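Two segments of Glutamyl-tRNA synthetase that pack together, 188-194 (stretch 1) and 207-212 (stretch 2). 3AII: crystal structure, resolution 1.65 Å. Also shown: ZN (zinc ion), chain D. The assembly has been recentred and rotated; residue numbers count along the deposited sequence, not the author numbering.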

# COMPACT_ATOMS: atom_id res chain seq x y z
N ALA A 188 -7.95 -9.01 36.49
CA ALA A 188 -8.24 -7.64 36.11
C ALA A 188 -9.08 -6.96 37.16
O ALA A 188 -9.65 -7.62 38.03
CB ALA A 188 -8.94 -7.59 34.75
N TYR A 189 -9.13 -5.64 37.10
CA TYR A 189 -9.91 -4.86 38.05
C TYR A 189 -10.40 -3.58 37.41
O TYR A 189 -9.83 -3.14 36.40
CB TYR A 189 -9.09 -4.57 39.32
CG TYR A 189 -7.80 -3.81 39.14
CD1 TYR A 189 -6.64 -4.43 38.69
CD2 TYR A 189 -7.73 -2.45 39.45
CE1 TYR A 189 -5.47 -3.74 38.55
CE2 TYR A 189 -6.55 -1.75 39.32
CZ TYR A 189 -5.43 -2.39 38.87
OH TYR A 189 -4.26 -1.67 38.74
N VAL A 190 -11.46 -3.00 37.98
CA VAL A 190 -11.93 -1.71 37.49
C VAL A 190 -11.34 -0.58 38.32
O VAL A 190 -11.60 -0.48 39.52
CB VAL A 190 -13.45 -1.61 37.51
CG1 VAL A 190 -13.87 -0.24 36.95
CG2 VAL A 190 -14.06 -2.74 36.68
N CYS A 191 -10.55 0.25 37.66
CA CYS A 191 -9.85 1.33 38.34
C CYS A 191 -10.55 2.65 38.10
O CYS A 191 -10.74 3.08 36.95
CB CYS A 191 -8.42 1.43 37.85
SG CYS A 191 -7.47 2.71 38.70
N THR A 192 -10.93 3.30 39.20
CA THR A 192 -11.62 4.58 39.17
C THR A 192 -10.69 5.72 39.59
O THR A 192 -11.15 6.85 39.78
CB THR A 192 -12.83 4.56 40.12
OG1 THR A 192 -12.42 4.08 41.40
CG2 THR A 192 -13.93 3.66 39.57
N CYS A 193 -9.40 5.43 39.74
CA CYS A 193 -8.41 6.44 40.12
C CYS A 193 -8.27 7.50 39.05
O CYS A 193 -8.47 7.23 37.87
CB CYS A 193 -7.04 5.80 40.34
SG CYS A 193 -6.92 4.70 41.78
N ARG A 194 -7.90 8.71 39.46
CA ARG A 194 -7.50 9.73 38.50
C ARG A 194 -6.21 9.23 37.85
O ARG A 194 -5.28 8.83 38.55
CB ARG A 194 -7.26 11.06 39.20
CG ARG A 194 -8.43 11.52 40.07
CD ARG A 194 -9.68 11.77 39.25
NE ARG A 194 -10.90 11.60 40.05
CZ ARG A 194 -12.11 11.99 39.67
NH1 ARG A 194 -12.29 12.59 38.50
NH2 ARG A 194 -13.16 11.78 40.46
N ALA A 207 0.36 -0.39 44.65
CA ALA A 207 -0.99 -0.69 44.18
C ALA A 207 -2.00 0.36 44.64
O ALA A 207 -1.91 0.90 45.74
CB ALA A 207 -1.42 -2.06 44.65
N CYS A 208 -2.96 0.65 43.77
CA CYS A 208 -4.08 1.50 44.15
C CYS A 208 -5.07 0.64 44.92
O CYS A 208 -4.95 -0.59 44.96
CB CYS A 208 -4.74 2.14 42.93
SG CYS A 208 -5.69 0.97 41.90
N HIS A 209 -6.05 1.29 45.53
CA HIS A 209 -7.07 0.57 46.28
C HIS A 209 -7.89 -0.39 45.41
O HIS A 209 -8.30 -1.45 45.87
CB HIS A 209 -8.00 1.58 46.98
CG HIS A 209 -9.24 0.96 47.56
ND1 HIS A 209 -9.21 0.15 48.67
CD2 HIS A 209 -10.53 1.03 47.17
CE1 HIS A 209 -10.44 -0.25 48.95
NE2 HIS A 209 -11.26 0.27 48.05
N CYS A 210 -8.10 -0.01 44.15
CA CYS A 210 -8.96 -0.77 43.26
C CYS A 210 -8.41 -2.19 43.06
O CYS A 210 -9.16 -3.14 42.84
CB CYS A 210 -9.06 -0.08 41.90
SG CYS A 210 -9.41 1.71 41.97
N ARG A 211 -7.09 -2.30 43.12
CA ARG A 211 -6.41 -3.55 42.83
C ARG A 211 -6.71 -4.62 43.88
O ARG A 211 -6.46 -5.80 43.65
CB ARG A 211 -4.90 -3.33 42.74
CG ARG A 211 -4.18 -4.35 41.87
CD ARG A 211 -2.67 -4.17 41.97
NE ARG A 211 -1.97 -4.69 40.80
CZ ARG A 211 -1.40 -5.90 40.73
NH1 ARG A 211 -1.47 -6.74 41.76
NH2 ARG A 211 -0.77 -6.27 39.62
N SER A 212 -7.24 -4.20 45.03
CA SER A 212 -7.53 -5.13 46.12
C SER A 212 -8.99 -5.59 46.15
O SER A 212 -9.35 -6.43 46.98
CB SER A 212 -7.15 -4.51 47.47
OG SER A 212 -8.03 -3.45 47.80
ZN ZN D . -7.38 2.49 41.04
O HOH W 1 -2.50 -0.75 41.17

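A zinc ion joins the two stretches, held by two cysteines from each: the SG atoms of Cys191, Cys193, Cys208 and Cys210 all lie 2.4 Å from ZN. The sulfurs are thus neighbours without being bonded to one another; Cys191 SG and Cys208 SG are 4.1 Å apart, and Cys210 SG is 3.9 Å from both Cys191 SG and Cys193 SG, spacings that fit a tetrahedral thiolate site and exclude a disulfide.

The four ligands reach the metal with three chi1 rotamers: t at Cys191, m at Cys193 and Cys210, p at Cys208. Cys191, at the end of the strand, has its CA-to-CB bond sideways to stretch 2, and chi1 of -178° places its sulfur on the zinc. Cys193 and Cys210 both point toward the opposing stretch, with chi1 at -67° and -48°, whereas Cys208, also directed toward stretch 1, has chi1 at 71°. Cys193 SG also packs 3.6 Å from Cys208 CB.

Backbone amides support two of the sulfurs. Thr192 N donates across the contact to Cys210 SG (3.5 Å, N-H...S angle 160°), and within stretch 1 Cys193 N donates to Cys191 SG (3.5 Å, 153°). Such bonds are long, as is usual for sulfur acceptors, and help to offset the negative charge of metal-bound thiolates. In stretch 2 the turn is held by Ser212 N to His209 O (3.1 Å) and a weak bond from Arg211 N to Cys208 O (3.3 Å); Ser212, with chi1 in p (69°), adds a bond from its OG to His209 O (2.8 Å).

Beside the metal site, Tyr189 points toward stretch 2, and its p rotamer (chi1 59°, chi2 -79°) lays the ring against the turn. Arg211 CA sits over one face, 3.9 Å from the ring centroid and 13° off the normal, in a CH-pi contact. Over the same ring, the CG of Arg211 comes within 3.6 Å of Tyr189 CE1, its chain extended by chi1, chi2 and chi3 all in t (-154°, -173°, -156°). Tyr189 CD2 meets Cys210 CB at 3.7 Å, an apolar contact; Cys210 CB also lies 3.5 Å from Val190 O. The approach of Cys208 SG to the ring is oblique, 5.1 Å from the Tyr189 centroid and 67° off the normal.

The tyrosine hydroxyl extends the contact through water 1, which donates to Tyr189 OH (3.1 Å) and accepts from Cys208 N (3.0 Å), linking the ring's tip to the backbone of a zinc ligand.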